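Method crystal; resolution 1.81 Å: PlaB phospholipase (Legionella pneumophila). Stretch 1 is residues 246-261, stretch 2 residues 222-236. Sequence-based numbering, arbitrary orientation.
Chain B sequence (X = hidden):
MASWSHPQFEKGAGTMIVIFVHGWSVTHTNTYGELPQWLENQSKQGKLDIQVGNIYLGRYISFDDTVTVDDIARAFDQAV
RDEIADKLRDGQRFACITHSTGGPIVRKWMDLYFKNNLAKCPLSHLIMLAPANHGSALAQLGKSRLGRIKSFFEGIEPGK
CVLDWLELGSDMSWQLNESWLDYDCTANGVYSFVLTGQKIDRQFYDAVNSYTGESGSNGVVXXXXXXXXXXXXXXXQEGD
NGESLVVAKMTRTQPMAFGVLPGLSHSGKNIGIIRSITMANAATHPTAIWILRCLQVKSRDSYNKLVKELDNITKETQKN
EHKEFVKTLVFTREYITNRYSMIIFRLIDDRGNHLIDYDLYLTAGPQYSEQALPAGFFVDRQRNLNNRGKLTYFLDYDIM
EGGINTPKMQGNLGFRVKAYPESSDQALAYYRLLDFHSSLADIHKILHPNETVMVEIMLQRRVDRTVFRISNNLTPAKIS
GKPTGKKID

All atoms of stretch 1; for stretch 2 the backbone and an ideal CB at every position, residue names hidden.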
ATOM      1  N   VAL B 246     -33.859  -1.450 -16.257  1.00 19.96           N
ATOM      2  CA  VAL B 246     -32.679  -2.186 -16.677  1.00 13.03           C
ATOM      3  C   VAL B 246     -32.904  -2.724 -18.077  1.00 24.68           C
ATOM      4  O   VAL B 246     -33.900  -3.407 -18.326  1.00 17.89           O
ATOM      5  CB  VAL B 246     -32.380  -3.350 -15.721  1.00 16.58           C
ATOM      6  CG1 VAL B 246     -31.187  -4.104 -16.204  1.00 12.35           C
ATOM      7  CG2 VAL B 246     -32.178  -2.833 -14.304  1.00 25.73           C
ATOM      8  N   VAL B 247     -31.967  -2.448 -18.975  1.00 14.03           N
ATOM      9  CA  VAL B 247     -31.975  -2.994 -20.324  1.00 17.14           C
ATOM     10  C   VAL B 247     -30.944  -4.113 -20.366  1.00 18.37           C
ATOM     11  O   VAL B 247     -29.802  -3.935 -19.927  1.00 14.99           O
ATOM     12  CB  VAL B 247     -31.675  -1.901 -21.357  1.00 13.40           C
ATOM     13  CG1 VAL B 247     -31.612  -2.477 -22.774  1.00 19.75           C
ATOM     14  CG2 VAL B 247     -32.728  -0.805 -21.259  1.00 17.98           C
ATOM     15  N   ALA B 248     -31.357  -5.278 -20.841  1.00  9.74           N
ATOM     16  CA  ALA B 248     -30.498  -6.445 -20.884  1.00  9.02           C
ATOM     17  C   ALA B 248     -30.198  -6.830 -22.325  1.00 15.03           C
ATOM     18  O   ALA B 248     -31.069  -6.769 -23.202  1.00 15.10           O
ATOM     19  CB  ALA B 248     -31.141  -7.622 -20.151  1.00 19.13           C
ATOM     20  N   LYS B 249     -28.953  -7.215 -22.563  1.00 14.61           N
ATOM     21  CA  LYS B 249     -28.529  -7.729 -23.854  1.00 16.31           C
ATOM     22  C   LYS B 249     -27.572  -8.872 -23.589  1.00 20.78           C
ATOM     23  O   LYS B 249     -26.624  -8.706 -22.821  1.00 15.61           O
ATOM     24  CB  LYS B 249     -27.838  -6.660 -24.702  1.00 17.84           C
ATOM     25  CG  LYS B 249     -27.030  -7.244 -25.872  1.00 25.43           C
ATOM     26  CD  LYS B 249     -26.879  -6.236 -26.999  1.00 54.70           C
ATOM     27  CE  LYS B 249     -25.932  -6.741 -28.082  1.00 53.25           C
ATOM     28  NZ  LYS B 249     -25.429  -5.632 -28.948  1.00 62.51           N
ATOM     29  N   MET B 250     -27.808 -10.022 -24.214  1.00 14.71           N
ATOM     30  CA  MET B 250     -26.943 -11.177 -24.038  1.00 12.97           C
ATOM     31  C   MET B 250     -26.368 -11.577 -25.384  1.00 24.25           C
ATOM     32  O   MET B 250     -27.085 -11.625 -26.388  1.00 19.76           O
ATOM     33  CB  MET B 250     -27.695 -12.346 -23.407  1.00 19.49           C
ATOM     34  CG  MET B 250     -26.818 -13.565 -23.138  1.00 27.71           C
ATOM     35  SD  MET B 250     -27.703 -14.898 -22.310  1.00 57.39           S
ATOM     36  CE  MET B 250     -27.598 -14.375 -20.609  1.00 33.16           C
ATOM     37  N   THR B 251     -25.070 -11.836 -25.401  1.00 12.65           N
ATOM     38  CA  THR B 251     -24.388 -12.327 -26.586  1.00 16.60           C
ATOM     39  C   THR B 251     -23.614 -13.571 -26.188  1.00 14.86           C
ATOM     40  O   THR B 251     -23.131 -13.692 -25.058  1.00 14.79           O
ATOM     41  CB  THR B 251     -23.452 -11.277 -27.202  1.00 15.76           C
ATOM     42  OG1 THR B 251     -22.453 -10.905 -26.255  1.00 30.25           O
ATOM     43  CG2 THR B 251     -24.228 -10.031 -27.611  1.00 22.35           C
ATOM     44  N   ARG B 252     -23.531 -14.511 -27.113  1.00 17.33           N
ATOM     45  CA  ARG B 252     -22.933 -15.802 -26.837  1.00  8.15           C
ATOM     46  C   ARG B 252     -21.920 -16.146 -27.920  1.00 13.66           C
ATOM     47  O   ARG B 252     -22.080 -15.773 -29.086  1.00 17.58           O
ATOM     48  CB  ARG B 252     -24.032 -16.871 -26.745  1.00 15.40           C
ATOM     49  CG  ARG B 252     -23.610 -18.103 -26.059  1.00 17.39           C
ATOM     50  CD  ARG B 252     -24.762 -19.049 -25.860  1.00 15.58           C
ATOM     51  NE  ARG B 252     -24.257 -20.391 -25.621  1.00 17.26           N
ATOM     52  CZ  ARG B 252     -23.866 -20.855 -24.442  1.00 11.78           C
ATOM     53  NH1 ARG B 252     -23.936 -20.101 -23.355  1.00 22.35           N
ATOM     54  NH2 ARG B 252     -23.412 -22.095 -24.352  1.00 22.80           N
ATOM     55  N   THR B 253     -20.870 -16.857 -27.522  1.00 11.50           N
ATOM     56  CA  THR B 253     -19.902 -17.355 -28.481  1.00 13.06           C
ATOM     57  C   THR B 253     -20.556 -18.395 -29.384  1.00  9.84           C
ATOM     58  O   THR B 253     -21.590 -18.974 -29.051  1.00 10.09           O
ATOM     59  CB  THR B 253     -18.715 -17.997 -27.768  1.00 11.32           C
ATOM     60  OG1 THR B 253     -19.198 -19.011 -26.877  1.00 10.15           O
ATOM     61  CG2 THR B 253     -17.940 -16.987 -26.974  1.00  8.01           C
ATOM     62  N   GLN B 254     -19.929 -18.643 -30.529  1.00 15.41           N
ATOM     63  CA  GLN B 254     -20.356 -19.731 -31.381  1.00 12.00           C
ATOM     64  C   GLN B 254     -20.065 -21.055 -30.686  1.00 13.90           C
ATOM     65  O   GLN B 254     -19.179 -21.131 -29.837  1.00  8.14           O
ATOM     66  CB  GLN B 254     -19.640 -19.665 -32.724  1.00 15.14           C
ATOM     67  CG  GLN B 254     -20.014 -18.445 -33.541  1.00 20.41           C
ATOM     68  CD  GLN B 254     -21.478 -18.442 -33.919  1.00 31.21           C
ATOM     69  OE1 GLN B 254     -22.228 -17.524 -33.570  1.00 30.03           O
ATOM     70  NE2 GLN B 254     -21.895 -19.476 -34.632  1.00 23.88           N
ATOM     71  N   PRO B 255     -20.807 -22.106 -31.017  1.00 10.04           N
ATOM     72  CA  PRO B 255     -20.558 -23.404 -30.385  1.00 10.42           C
ATOM     73  C   PRO B 255     -19.127 -23.868 -30.606  1.00 13.48           C
ATOM     74  O   PRO B 255     -18.590 -23.794 -31.716  1.00 14.74           O
ATOM     75  CB  PRO B 255     -21.555 -24.338 -31.086  1.00 15.66           C
ATOM     76  CG  PRO B 255     -22.610 -23.444 -31.647  1.00 16.81           C
ATOM     77  CD  PRO B 255     -21.900 -22.174 -32.007  1.00 15.64           C
ATOM     78  N   MET B 256     -18.518 -24.381 -29.544  1.00  7.71           N
ATOM     79  CA  MET B 256     -17.218 -25.028 -29.637  1.00 11.99           C
ATOM     80  C   MET B 256     -17.276 -26.391 -28.964  1.00 13.64           C
ATOM     81  O   MET B 256     -17.874 -26.543 -27.892  1.00 11.82           O
ATOM     82  CB  MET B 256     -16.118 -24.174 -28.981  1.00  8.44           C
ATOM     83  CG  MET B 256     -14.705 -24.725 -29.199  1.00  9.64           C
ATOM     84  SD  MET B 256     -13.335 -23.694 -28.580  1.00 14.90           S
ATOM     85  CE  MET B 256     -13.542 -22.222 -29.590  1.00  7.69           C
ATOM     86  N   ALA B 257     -16.641 -27.376 -29.597  1.00  9.09           N
ATOM     87  CA  ALA B 257     -16.529 -28.705 -29.014  1.00 10.19           C
ATOM     88  C   ALA B 257     -15.990 -28.619 -27.591  1.00  7.85           C
ATOM     89  O   ALA B 257     -15.063 -27.860 -27.303  1.00  7.86           O
ATOM     90  CB  ALA B 257     -15.604 -29.573 -29.876  1.00 11.66           C
ATOM     91  N   PHE B 258     -16.589 -29.398 -26.695  1.00  8.33           N
ATOM     92  CA  PHE B 258     -16.260 -29.331 -25.277  1.00  6.02           C
ATOM     93  C   PHE B 258     -16.483 -30.698 -24.665  1.00  8.15           C
ATOM     94  O   PHE B 258     -17.598 -31.223 -24.705  1.00  9.96           O
ATOM     95  CB  PHE B 258     -17.109 -28.273 -24.558  1.00  9.37           C
ATOM     96  CG  PHE B 258     -16.886 -28.222 -23.073  1.00  6.88           C
ATOM     97  CD1 PHE B 258     -15.688 -27.770 -22.563  1.00  5.74           C
ATOM     98  CD2 PHE B 258     -17.873 -28.633 -22.187  1.00  9.27           C
ATOM     99  CE1 PHE B 258     -15.468 -27.731 -21.209  1.00  7.53           C
ATOM    100  CE2 PHE B 258     -17.663 -28.589 -20.843  1.00  8.54           C
ATOM    101  CZ  PHE B 258     -16.452 -28.135 -20.348  1.00  9.28           C
ATOM    102  N   GLY B 259     -15.437 -31.253 -24.078  1.00 10.80           N
ATOM    103  CA  GLY B 259     -15.527 -32.548 -23.441  1.00 11.39           C
ATOM    104  C   GLY B 259     -14.839 -32.537 -22.099  1.00 13.29           C
ATOM    105  O   GLY B 259     -13.739 -32.003 -21.958  1.00 11.40           O
ATOM    106  N   VAL B 260     -15.500 -33.122 -21.110  1.00  6.14           N
ATOM    107  CA  VAL B 260     -14.907 -33.412 -19.811  1.00 10.51           C
ATOM    108  C   VAL B 260     -14.574 -34.902 -19.809  1.00 12.44           C
ATOM    109  O   VAL B 260     -15.470 -35.752 -19.782  1.00 15.03           O
ATOM    110  CB  VAL B 260     -15.844 -33.032 -18.657  1.00  7.18           C
ATOM    111  CG1 VAL B 260     -15.210 -33.336 -17.319  1.00 12.38           C
ATOM    112  CG2 VAL B 260     -16.240 -31.540 -18.725  1.00 12.26           C
ATOM    113  N   LEU B 261     -13.326 -35.210 -19.874  1.00 10.38           N
ATOM    114  CA  LEU B 261     -12.839 -36.581 -19.974  1.00  9.45           C
ATOM    115  C   LEU B 261     -12.703 -37.219 -18.593  1.00 10.25           C
ATOM    116  O   LEU B 261     -12.442 -36.526 -17.607  1.00 11.63           O
ATOM    117  CB  LEU B 261     -11.485 -36.606 -20.667  1.00 10.86           C
ATOM    118  CG  LEU B 261     -11.418 -35.967 -22.054  1.00 13.87           C
ATOM    119  CD1 LEU B 261     -10.014 -36.162 -22.679  1.00 12.85           C
ATOM    120  CD2 LEU B 261     -12.494 -36.546 -22.956  1.00 18.74           C
ATOM    121  N   UNK B 222     -10.945 -24.654 -13.130  1.00  8.74           N
ATOM    122  CA  UNK B 222     -12.314 -25.110 -13.010  1.00 11.42           C
ATOM    123  C   UNK B 222     -12.835 -25.513 -14.385  1.00  7.91           C
ATOM    124  O   UNK B 222     -12.542 -24.858 -15.386  1.00  5.66           O
ATOM    125  CB  UNK B 222     -13.196 -24.027 -12.387  1.00 11.42           C
ATOM    126  N   UNK B 223     -13.605 -26.605 -14.437  1.00  7.58           N
ATOM    127  CA  UNK B 223     -14.213 -27.015 -15.704  1.00  9.00           C
ATOM    128  C   UNK B 223     -14.863 -25.818 -16.381  1.00  5.35           C
ATOM    129  O   UNK B 223     -14.703 -25.587 -17.582  1.00  7.93           O
ATOM    130  CB  UNK B 223     -15.243 -28.124 -15.480  1.00  9.00           C
ATOM    131  N   UNK B 224     -15.645 -25.057 -15.625  1.00  8.76           N
ATOM    132  CA  UNK B 224     -16.353 -23.946 -16.231  1.00  3.62           C
ATOM    133  C   UNK B 224     -15.400 -22.892 -16.772  1.00  7.02           C
ATOM    134  O   UNK B 224     -15.735 -22.203 -17.741  1.00 11.85           O
ATOM    135  CB  UNK B 224     -17.307 -23.315 -15.215  1.00  3.62           C
ATOM    136  N   UNK B 225     -14.214 -22.750 -16.177  1.00  5.20           N
ATOM    137  CA  UNK B 225     -13.257 -21.778 -16.686  1.00  5.14           C
ATOM    138  C   UNK B 225     -12.504 -22.256 -17.920  1.00  7.27           C
ATOM    139  O   UNK B 225     -11.743 -21.468 -18.496  1.00  7.12           O
ATOM    140  CB  UNK B 225     -12.254 -21.423 -15.587  1.00  5.14           C
ATOM    141  N   UNK B 226     -12.682 -23.511 -18.345  1.00  6.79           N
ATOM    142  CA  UNK B 226     -12.057 -23.955 -19.587  1.00  6.82           C
ATOM    143  C   UNK B 226     -12.955 -23.740 -20.800  1.00  7.18           C
ATOM    144  O   UNK B 226     -12.452 -23.652 -21.925  1.00  6.75           O
ATOM    145  CB  UNK B 226     -11.681 -25.434 -19.481  1.00  6.82           C
ATOM    146  N   UNK B 227     -14.262 -23.661 -20.591  1.00 11.35           N
ATOM    147  CA  UNK B 227     -15.229 -23.778 -21.667  1.00  8.65           C
ATOM    148  C   UNK B 227     -15.274 -22.501 -22.499  1.00 10.74           C
ATOM    149  O   UNK B 227     -15.507 -21.411 -21.968  1.00 12.49           O
ATOM    150  CB  UNK B 227     -16.616 -24.095 -21.104  1.00  8.65           C
ATOM    151  N   UNK B 228     -15.091 -22.640 -23.807  1.00 11.14           N
ATOM    152  CA  UNK B 228     -15.236 -21.491 -24.696  1.00 12.96           C
ATOM    153  C   UNK B 228     -16.675 -21.242 -25.125  1.00  8.85           C
ATOM    154  O   UNK B 228     -16.913 -20.347 -25.941  1.00 12.75           O
ATOM    155  CB  UNK B 228     -14.364 -21.686 -25.938  1.00 12.96           C
ATOM    156  N   UNK B 229     -17.629 -22.012 -24.611  1.00  9.11           N
ATOM    157  CA  UNK B 229     -19.053 -21.733 -24.770  1.00  6.59           C
ATOM    158  C   UNK B 229     -19.455 -20.891 -23.567  1.00  7.44           C
ATOM    159  O   UNK B 229     -19.568 -21.406 -22.454  1.00 12.26           O
ATOM    160  CB  UNK B 229     -19.884 -23.013 -24.873  1.00  6.59           C
ATOM    161  N   UNK B 230     -19.617 -19.583 -23.768  1.00  9.01           N
ATOM    162  CA  UNK B 230     -20.000 -18.692 -22.681  1.00 13.00           C
ATOM    163  C   UNK B 230     -20.799 -17.531 -23.255  1.00  8.32           C
ATOM    164  O   UNK B 230     -20.805 -17.288 -24.464  1.00 10.83           O
ATOM    165  CB  UNK B 230     -18.772 -18.187 -21.921  1.00 13.00           C
ATOM    166  N   UNK B 231     -21.436 -16.783 -22.361  1.00 13.31           N
ATOM    167  CA  UNK B 231     -22.225 -15.619 -22.729  1.00 13.74           C
ATOM    168  C   UNK B 231     -21.707 -14.386 -22.013  1.00 15.80           C
ATOM    169  O   UNK B 231     -21.135 -14.478 -20.925  1.00 12.40           O
ATOM    170  CB  UNK B 231     -23.704 -15.843 -22.407  1.00 13.74           C
ATOM    171  N   UNK B 232     -21.919 -13.234 -22.639  1.00 12.31           N
ATOM    172  CA  UNK B 232     -21.715 -11.930 -22.029  1.00 12.94           C
ATOM    173  C   UNK B 232     -23.082 -11.266 -21.902  1.00 12.69           C
ATOM    174  O   UNK B 232     -23.753 -11.027 -22.911  1.00 14.80           O
ATOM    175  CB  UNK B 232     -20.748 -11.071 -22.846  1.00 12.94           C
ATOM    176  N   UNK B 233     -23.493 -10.988 -20.667  1.00 10.97           N
ATOM    177  CA  UNK B 233     -24.763 -10.343 -20.361  1.00 11.90           C
ATOM    178  C   UNK B 233     -24.461  -8.914 -19.955  1.00 11.24           C
ATOM    179  O   UNK B 233     -23.705  -8.681 -19.003  1.00  9.10           O
ATOM    180  CB  UNK B 233     -25.527 -11.085 -19.263  1.00 11.90           C
ATOM    181  N   UNK B 234     -25.027  -7.967 -20.695  1.00  7.46           N
ATOM    182  CA  UNK B 234     -24.907  -6.550 -20.384  1.00 11.87           C
ATOM    183  C   UNK B 234     -26.217  -6.068 -19.775  1.00 12.59           C
ATOM    184  O   UNK B 234     -27.282  -6.198 -20.394  1.00 11.02           O
ATOM    185  CB  UNK B 234     -24.552  -5.739 -21.632  1.00 11.87           C
ATOM    186  N   UNK B 235     -26.126  -5.509 -18.570  1.00  8.54           N
ATOM    187  CA  UNK B 235     -27.251  -4.913 -17.851  1.00 12.26           C
ATOM    188  C   UNK B 235     -26.951  -3.436 -17.668  1.00 15.88           C
ATOM    189  O   UNK B 235     -26.037  -3.074 -16.915  1.00 10.78           O
ATOM    190  CB  UNK B 235     -27.491  -5.600 -16.505  1.00 12.26           C
ATOM    191  N   UNK B 236     -27.741  -2.591 -18.327  1.00 14.02           N
ATOM    192  CA  UNK B 236     -27.528  -1.153 -18.339  1.00 14.19           C
ATOM    193  C   UNK B 236     -28.706  -0.472 -17.677  1.00 16.65           C
ATOM    194  O   UNK B 236     -29.860  -0.710 -18.049  1.00 13.42           O
ATOM    195  CB  UNK B 236     -27.331  -0.634 -19.765  1.00 14.19           C
TER

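Position 222 lies beyond the reach of stretch 1, which sets no requirement there; it is Arg222. At 223 the ideal CB points toward stretch 1, 4.8 Å from Val260 CG2 and 5.0 Å from Phe258 CZ. Any mid-sized apolar side chain would suit this gap. Val223 fills it, its CG1 lying 3.6 Å from both Phe258 CZ and Val260 CG2. Positions 224 and 225 have no contact with stretch 1 and leave the choice open; both are alanine, Ala224 and Ala225.

Position 226 approaches the edge of the Phe258 ring, where a small apolar or hydroxyl side chain could fit. Thr226 places OG1 3.4 Å from Phe258 CE1 and donates a hydrogen bond within its own stretch, from Thr226 OG1 to Val223 O (2.8 Å). The CB at 227 sits over the face of the same ring, 3.8 Å from Phe258 CE1, so aliphatic or amide groups would suit. Asn227 lays CB 4.2 Å from the centroid of the Phe258 ring, a CH-pi contact, while its OD1 accepts a hydrogen bond from the backbone N of 229.

At 228 the CB points toward stretch 1, only 3.5 Å from Met256 SD; beside that apolar thioether an apolar residue suits, and several would do. Met228 packs CB 3.5 Å from Met256 SD, with its chi angles all m; Met228 O accepts a 2.8 Å hydrogen bond from Thr253 OG1.

At 229 the CB points sideways, 5.1 Å from Met256 N, but a side chain from there can reach the N and O of Met256. One carrying donor and acceptor together could satisfy both, so asparagine or glutamine comes to mind. Asn229 accepts from Met256 N through OD1 and donates to Met256 O through ND2, both at 2.8 Å.

At 230 the CB points away, yet a long side chain could return to Thr253. Tyr230 brings its ring face against Thr253 CG2, 3.6 Å from the ring centroid, while Tyr230 N donates to Thr253 OG1 (3.2 Å).

From 231 the backbone pairs antiparallel with strand 246-252, and side chains alternate between faces. Position 231 shares a face with Met250 and Arg252; a small polar residue would fit beside the arginine. Ser231 OG accepts a weak hydrogen bond from Arg252 NH1 (3.3 Å). Positions 233 and 235 lie on this face beside Met250 and Ala248, inviting aliphatic residues: Leu233 CB meets Met250 CE at 4.1 Å, and Leu235 CD2 meets Ala248 CB at 3.7 Å.

Positions 232, 234 and 236 share the other face with Thr251, Lys249 and Val247. The CB at 232 lies 3.8 Å from Thr251 OG1, that at 234 3.8 Å from Lys249 O, and that at 236 4.1 Å from Val247 O; aliphatic, long or polar chains could all fit. They are Leu232, which keeps its CB against Thr251 OG1, and Lys234 and His236, whose ends lead away. Their backbones hold the register: Leu232 N donates to Thr251 O (2.7 Å), Lys234 N to Lys249 O (2.8 Å) and His236 N to Val247 O (2.9 Å).

Stretch 2 (222-236) RVAATNMNYSLLKLH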
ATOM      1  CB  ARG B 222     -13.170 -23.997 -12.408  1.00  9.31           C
ATOM      2  CG  ARG B 222     -12.663 -23.519 -11.049  1.00  9.60           C
ATOM      3  CD  ARG B 222     -13.202 -22.164 -10.687  1.00 10.28           C
ATOM      4  NE  ARG B 222     -13.087 -21.917  -9.256  1.00 10.98           N
ATOM      5  CZ  ARG B 222     -13.326 -20.750  -8.661  1.00 10.24           C
ATOM      6  NH1 ARG B 222     -13.683 -19.694  -9.371  1.00 11.40           N
ATOM      7  NH2 ARG B 222     -13.197 -20.640  -7.341  1.00  9.25           N
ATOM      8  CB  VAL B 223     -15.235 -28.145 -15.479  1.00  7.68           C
ATOM      9  CG1 VAL B 223     -15.946 -28.504 -16.784  1.00 10.49           C
ATOM     10  CG2 VAL B 223     -14.581 -29.381 -14.883  1.00  8.45           C
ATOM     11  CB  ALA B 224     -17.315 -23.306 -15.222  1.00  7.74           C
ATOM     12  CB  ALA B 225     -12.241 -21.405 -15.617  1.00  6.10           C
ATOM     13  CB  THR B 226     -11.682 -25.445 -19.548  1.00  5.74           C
ATOM     14  OG1 THR B 226     -12.863 -26.260 -19.593  1.00  4.55           O
ATOM     15  CG2 THR B 226     -10.873 -25.805 -18.327  1.00  6.21           C
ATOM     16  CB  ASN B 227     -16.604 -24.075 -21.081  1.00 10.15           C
ATOM     17  CG  ASN B 227     -17.523 -24.743 -22.062  1.00  7.83           C
ATOM     18  OD1 ASN B 227     -17.336 -24.664 -23.272  1.00 10.03           O
ATOM     19  ND2 ASN B 227     -18.543 -25.404 -21.540  1.00  9.62           N
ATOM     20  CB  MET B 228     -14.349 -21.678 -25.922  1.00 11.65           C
ATOM     21  CG  MET B 228     -12.894 -21.535 -25.587  1.00  8.17           C
ATOM     22  SD  MET B 228     -12.453 -19.891 -25.017  1.00 11.22           S
ATOM     23  CE  MET B 228     -12.912 -18.925 -26.461  1.00 13.52           C
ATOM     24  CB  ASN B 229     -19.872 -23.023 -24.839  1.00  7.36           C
ATOM     25  CG  ASN B 229     -19.478 -23.918 -26.010  1.00  9.29           C
ATOM     26  OD1 ASN B 229     -19.702 -23.581 -27.174  1.00 12.23           O
ATOM     27  ND2 ASN B 229     -18.918 -25.070 -25.703  1.00 12.16           N
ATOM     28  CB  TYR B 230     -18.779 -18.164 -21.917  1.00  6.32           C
ATOM     29  CG  TYR B 230     -17.743 -17.488 -22.800  1.00  9.33           C
ATOM     30  CD1 TYR B 230     -16.755 -18.235 -23.416  1.00  9.96           C
ATOM     31  CD2 TYR B 230     -17.742 -16.111 -23.009  1.00  9.71           C
ATOM     32  CE1 TYR B 230     -15.806 -17.652 -24.217  1.00 11.41           C
ATOM     33  CE2 TYR B 230     -16.769 -15.511 -23.817  1.00 14.20           C
ATOM     34  CZ  TYR B 230     -15.810 -16.303 -24.419  1.00 11.34           C
ATOM     35  OH  TYR B 230     -14.842 -15.785 -25.240  1.00 11.03           O
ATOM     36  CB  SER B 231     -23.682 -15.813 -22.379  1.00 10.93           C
ATOM     37  OG  SER B 231     -24.279 -16.779 -23.234  1.00 20.71           O
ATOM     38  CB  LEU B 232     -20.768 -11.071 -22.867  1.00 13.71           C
ATOM     39  CG  LEU B 232     -20.718  -9.589 -22.510  1.00 18.31           C
ATOM     40  CD1 LEU B 232     -20.305  -9.400 -21.072  1.00 15.41           C
ATOM     41  CD2 LEU B 232     -19.767  -8.848 -23.434  1.00 32.70           C
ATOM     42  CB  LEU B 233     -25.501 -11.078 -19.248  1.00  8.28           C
ATOM     43  CG  LEU B 233     -26.709 -10.401 -18.582  1.00 11.51           C
ATOM     44  CD1 LEU B 233     -27.903 -10.313 -19.515  1.00 15.55           C
ATOM     45  CD2 LEU B 233     -27.094 -11.174 -17.356  1.00 14.64           C
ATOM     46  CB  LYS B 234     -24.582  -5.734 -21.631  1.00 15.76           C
ATOM     47  CG  LYS B 234     -23.230  -5.996 -22.242  1.00 17.08           C
ATOM     48  CD  LYS B 234     -23.020  -5.059 -23.433  1.00 29.87           C
ATOM     49  CE  LYS B 234     -21.723  -5.342 -24.176  1.00 39.64           C
ATOM     50  NZ  LYS B 234     -20.520  -5.010 -23.360  1.00 42.21           N
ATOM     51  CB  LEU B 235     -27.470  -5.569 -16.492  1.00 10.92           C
ATOM     52  CG  LEU B 235     -27.585  -7.087 -16.458  1.00 19.04           C
ATOM     53  CD1 LEU B 235     -27.744  -7.546 -15.012  1.00 19.32           C
ATOM     54  CD2 LEU B 235     -28.747  -7.549 -17.325  1.00 11.39           C
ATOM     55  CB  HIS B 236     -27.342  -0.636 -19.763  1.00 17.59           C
ATOM     56  CG  HIS B 236     -26.009  -0.978 -20.349  1.00 31.41           C
ATOM     57  ND1 HIS B 236     -25.551  -0.435 -21.530  1.00 40.53           N
ATOM     58  CD2 HIS B 236     -25.033  -1.810 -19.910  1.00 25.80           C
ATOM     59  CE1 HIS B 236     -24.349  -0.918 -21.793  1.00 36.28           C
ATOM     60  NE2 HIS B 236     -24.010  -1.752 -20.823  1.00 32.46           N
TER
HETATM   61  O   HOH W   1     -15.670 -25.201 -25.242  1.00 10.32           O
HETATM   62  O   HOH W   2     -16.813 -20.590 -28.660  1.00 14.12           O
HETATM   63  O   HOH W   3     -21.397 -21.397 -27.533  1.00 15.21           O
HETATM   64  O   HOH W   4     -24.020  -8.544 -24.560  1.00 16.07           O
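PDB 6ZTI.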